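PDB 1H12: endo-1,4-beta-xylanase from Pseudoalteromonas haloplanktis, which hydrolyses internal beta-1,4 linkages of xylan as a cold-adapted endoxylanase of glycoside hydrolase family 8, and probably cleaves related beta-glucans. Local coordinates for residues P274-E279 with V328-G333. Numbering follows the deposited sequence.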
ATOM      1  N   PRO A 274     -16.819  -6.528   8.996  1.00  9.75           N
ATOM      2  CA  PRO A 274     -16.496  -6.414  10.421  1.00  9.89           C
ATOM      3  C   PRO A 274     -15.073  -5.959  10.649  1.00  8.77           C
ATOM      4  O   PRO A 274     -14.147  -6.306   9.900  1.00  8.71           O
ATOM      5  CB  PRO A 274     -16.740  -7.812  10.963  1.00 10.67           C
ATOM      6  CG  PRO A 274     -17.786  -8.359  10.024  1.00 11.77           C
ATOM      7  CD  PRO A 274     -17.364  -7.841   8.675  1.00 11.24           C
ATOM      8  N   GLY A 275     -14.875  -5.189  11.716  1.00  8.51           N
ATOM      9  CA  GLY A 275     -13.553  -4.640  11.977  1.00  8.80           C
ATOM     10  C   GLY A 275     -12.446  -5.618  12.276  1.00  7.88           C
ATOM     11  O   GLY A 275     -11.278  -5.326  12.023  1.00  8.35           O
ATOM     12  N   GLN A 276     -12.835  -6.789  12.771  1.00  8.81           N
ATOM     13  CA  GLN A 276     -11.856  -7.776  13.219  1.00  8.57           C
ATOM     14  C   GLN A 276     -11.509  -8.748  12.131  1.00  9.26           C
ATOM     15  O   GLN A 276     -10.697  -9.669  12.350  1.00 10.23           O
ATOM     16  CB  GLN A 276     -12.309  -8.532  14.481  1.00 10.26           C
ATOM     17  CG  GLN A 276     -13.298  -9.680  14.264  1.00 11.60           C
ATOM     18  CD  GLN A 276     -14.692  -9.291  13.996  1.00 11.40           C
ATOM     19  OE1 GLN A 276     -15.046  -8.096  14.017  1.00 11.24           O
ATOM     20  NE2 GLN A 276     -15.558 -10.264  13.809  1.00 17.16           N
ATOM     21  N   TRP A 277     -12.062  -8.590  10.941  1.00  8.65           N
ATOM     22  CA  TRP A 277     -11.642  -9.470   9.862  1.00  8.76           C
ATOM     23  C   TRP A 277     -10.242  -9.134   9.391  1.00  8.05           C
ATOM     24  O   TRP A 277      -9.884  -7.974   9.227  1.00  8.47           O
ATOM     25  CB  TRP A 277     -12.566  -9.290   8.638  1.00  9.67           C
ATOM     26  CG  TRP A 277     -13.868  -9.998   8.736  1.00 10.35           C
ATOM     27  CD1 TRP A 277     -14.427 -10.568   9.834  1.00 12.12           C
ATOM     28  CD2 TRP A 277     -14.764 -10.264   7.660  1.00 11.83           C
ATOM     29  NE1 TRP A 277     -15.618 -11.167   9.494  1.00 13.94           N
ATOM     30  CE2 TRP A 277     -15.819 -11.012   8.167  1.00 14.43           C
ATOM     31  CE3 TRP A 277     -14.763  -9.936   6.339  1.00 13.32           C
ATOM     32  CZ2 TRP A 277     -16.871 -11.474   7.382  1.00 17.65           C
ATOM     33  CZ3 TRP A 277     -15.817 -10.420   5.532  1.00 17.65           C
ATOM     34  CH2 TRP A 277     -16.827 -11.176   6.103  1.00 17.97           C
ATOM     35  N   TYR A 278      -9.466 -10.201   9.144  1.00  8.58           N
ATOM     36  CA  TYR A 278      -8.328 -10.142   8.261  1.00  8.10           C
ATOM     37  C   TYR A 278      -8.908 -10.245   6.881  1.00  8.55           C
ATOM     38  O   TYR A 278      -9.402 -11.310   6.470  1.00  9.00           O
ATOM     39  CB  TYR A 278      -7.341 -11.276   8.565  1.00  8.87           C
ATOM     40  CG  TYR A 278      -6.267 -11.492   7.535  1.00  7.67           C
ATOM     41  CD1 TYR A 278      -5.084 -10.797   7.566  1.00  7.85           C
ATOM     42  CD2 TYR A 278      -6.450 -12.383   6.507  1.00  8.36           C
ATOM     43  CE1 TYR A 278      -4.092 -11.031   6.607  1.00  7.80           C
ATOM     44  CE2 TYR A 278      -5.493 -12.620   5.573  1.00  8.77           C
ATOM     45  CZ  TYR A 278      -4.295 -11.961   5.609  1.00  8.08           C
ATOM     46  OH  TYR A 278      -3.335 -12.234   4.651  1.00  8.47           O
ATOM     47  N   GLU A 279      -8.929  -9.143   6.159  1.00  8.86           N
ATOM     48  CA  GLU A 279      -9.533  -9.046   4.842  1.00  9.24           C
ATOM     49  C   GLU A 279      -8.579  -8.297   3.916  1.00  9.11           C
ATOM     50  O   GLU A 279      -7.370  -8.254   4.130  1.00  8.82           O
ATOM     51  CB  GLU A 279     -10.965  -8.488   4.939  1.00  9.72           C
ATOM     52  CG  GLU A 279     -11.104  -7.211   5.716  1.00  9.35           C
ATOM     53  CD  GLU A 279     -10.088  -6.141   5.343  1.00  9.00           C
ATOM     54  OE1 GLU A 279     -10.349  -5.278   4.465  1.00 10.18           O
ATOM     55  OE2 GLU A 279      -8.965  -6.234   5.923  1.00  8.81           O
ATOM     56  N   VAL A 328      -9.916 -14.280   3.569  1.00  8.48           N
ATOM     57  CA  VAL A 328     -10.571 -13.642   4.710  1.00  8.39           C
ATOM     58  C   VAL A 328     -10.666 -14.601   5.901  1.00  8.11           C
ATOM     59  O   VAL A 328     -11.179 -15.733   5.789  1.00  9.26           O
ATOM     60  CB  VAL A 328     -11.957 -13.128   4.372  1.00  9.11           C
ATOM     61  CG1 VAL A 328     -12.637 -12.499   5.589  1.00 10.27           C
ATOM     62  CG2 VAL A 328     -11.934 -12.132   3.241  1.00 10.17           C
ATOM     63  N   TYR A 329     -10.136 -14.181   7.022  1.00  8.64           N
ATOM     64  CA  TYR A 329     -10.247 -14.917   8.315  1.00  9.08           C
ATOM     65  C   TYR A 329     -10.853 -13.999   9.342  1.00  8.66           C
ATOM     66  O   TYR A 329     -10.642 -12.791   9.321  1.00  9.64           O
ATOM     67  CB  TYR A 329      -8.872 -15.422   8.801  1.00  8.96           C
ATOM     68  CG  TYR A 329      -8.370 -16.579   7.967  1.00  8.52           C
ATOM     69  CD1 TYR A 329      -7.652 -16.376   6.804  1.00  8.74           C
ATOM     70  CD2 TYR A 329      -8.650 -17.862   8.343  1.00  8.83           C
ATOM     71  CE1 TYR A 329      -7.263 -17.444   6.020  1.00  9.19           C
ATOM     72  CE2 TYR A 329      -8.291 -18.950   7.538  1.00  8.70           C
ATOM     73  CZ  TYR A 329      -7.615 -18.732   6.375  1.00  8.94           C
ATOM     74  OH  TYR A 329      -7.267 -19.771   5.514  1.00  9.83           O
ATOM     75  N   SER A 330     -11.557 -14.580  10.327  1.00  9.02           N
ATOM     76  CA  SER A 330     -12.059 -13.838  11.470  1.00  9.22           C
ATOM     77  C   SER A 330     -11.893 -14.718  12.694  1.00  9.45           C
ATOM     78  O   SER A 330     -12.337 -15.869  12.694  1.00  9.93           O
ATOM     79  CB  SER A 330     -13.543 -13.508  11.298  1.00 10.41           C
ATOM     80  OG  SER A 330     -13.993 -12.729  12.369  1.00 12.45           O
ATOM     81  N   TYR A 331     -11.193 -14.238  13.701  1.00  9.51           N
ATOM     82  CA  TYR A 331     -10.912 -15.040  14.887  1.00 10.23           C
ATOM     83  C   TYR A 331     -10.264 -16.369  14.546  1.00 10.72           C
ATOM     84  O   TYR A 331     -10.539 -17.405  15.188  1.00 11.77           O
ATOM     85  CB  TYR A 331     -12.155 -15.234  15.721  1.00 11.76           C
ATOM     86  CG  TYR A 331     -12.782 -13.992  16.288  1.00 10.40           C
ATOM     87  CD1 TYR A 331     -12.109 -13.160  17.147  1.00 12.48           C
ATOM     88  CD2 TYR A 331     -14.076 -13.646  15.973  1.00 12.36           C
ATOM     89  CE1 TYR A 331     -12.754 -12.077  17.750  1.00 13.32           C
ATOM     90  CE2 TYR A 331     -14.714 -12.552  16.540  1.00 13.47           C
ATOM     91  CZ  TYR A 331     -14.041 -11.789  17.408  1.00 13.74           C
ATOM     92  OH  TYR A 331     -14.646 -10.722  18.060  1.00 17.81           O
ATOM     93  N   GLY A 332      -9.408 -16.365  13.513  1.00 10.44           N
ATOM     94  CA  GLY A 332      -8.738 -17.576  13.102  1.00 11.53           C
ATOM     95  C   GLY A 332      -9.559 -18.543  12.244  1.00 10.81           C
ATOM     96  O   GLY A 332      -9.059 -19.583  11.872  1.00 12.92           O
ATOM     97  N   GLY A 333     -10.775 -18.180  11.932  1.00 10.33           N
ATOM     98  CA  GLY A 333     -11.686 -19.008  11.151  1.00 11.28           C
ATOM     99  C   GLY A 333     -11.877 -18.537   9.741  1.00 10.21           C
ATOM    100  O   GLY A 333     -12.129 -17.348   9.511  1.00 10.35           O
TER
HETATM  101  O   HOH W   1      -9.775 -11.605  14.004  1.00  9.62           O
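Y278 and Y329 face each other as a hydrogen-bonded antiparallel pair, the tight end of the contact. The amide of Y278 reaches Y329 O at 2.8 Å, and Y329 N returns a bond to Y278 O at 3.0 Å. That same Y278 oxygen also receives the CA-H of V328, at 3.1 Å from V328 CA. On one side the two tyrosine side chains run side by side, pointing the same way, and both touch helix 300-318. On the other side W277 is sandwiched: V328 CG1, anti to the V328 backbone N (chi1 178°), sits over one face near the rim, 3.4 Å from W277 CE3, while P274 CD covers the centre of the opposite face.

Toward the turn the strands part and the contact loosens. A water there bridges Q276 O and Y331 N. The Q276 side chain spans the gap: CG lies over the Y331 ring toward its rim, NE2 gives S330 OG a long, bent bond (3.3 Å, 139°), and OE1 is held by G265 N. An alanine here would probably leave S330 OG and G265 N without these partners and take away the CH-pi contact with Y331. A type I' turn from S330 to G333 closes the beta hairpin of 329-330 and 333-334; with edge strand 277-278 it forms a small three-stranded antiparallel sheet packed on the helices of the (alpha/alpha)6 barrel of family 8 hydrolases.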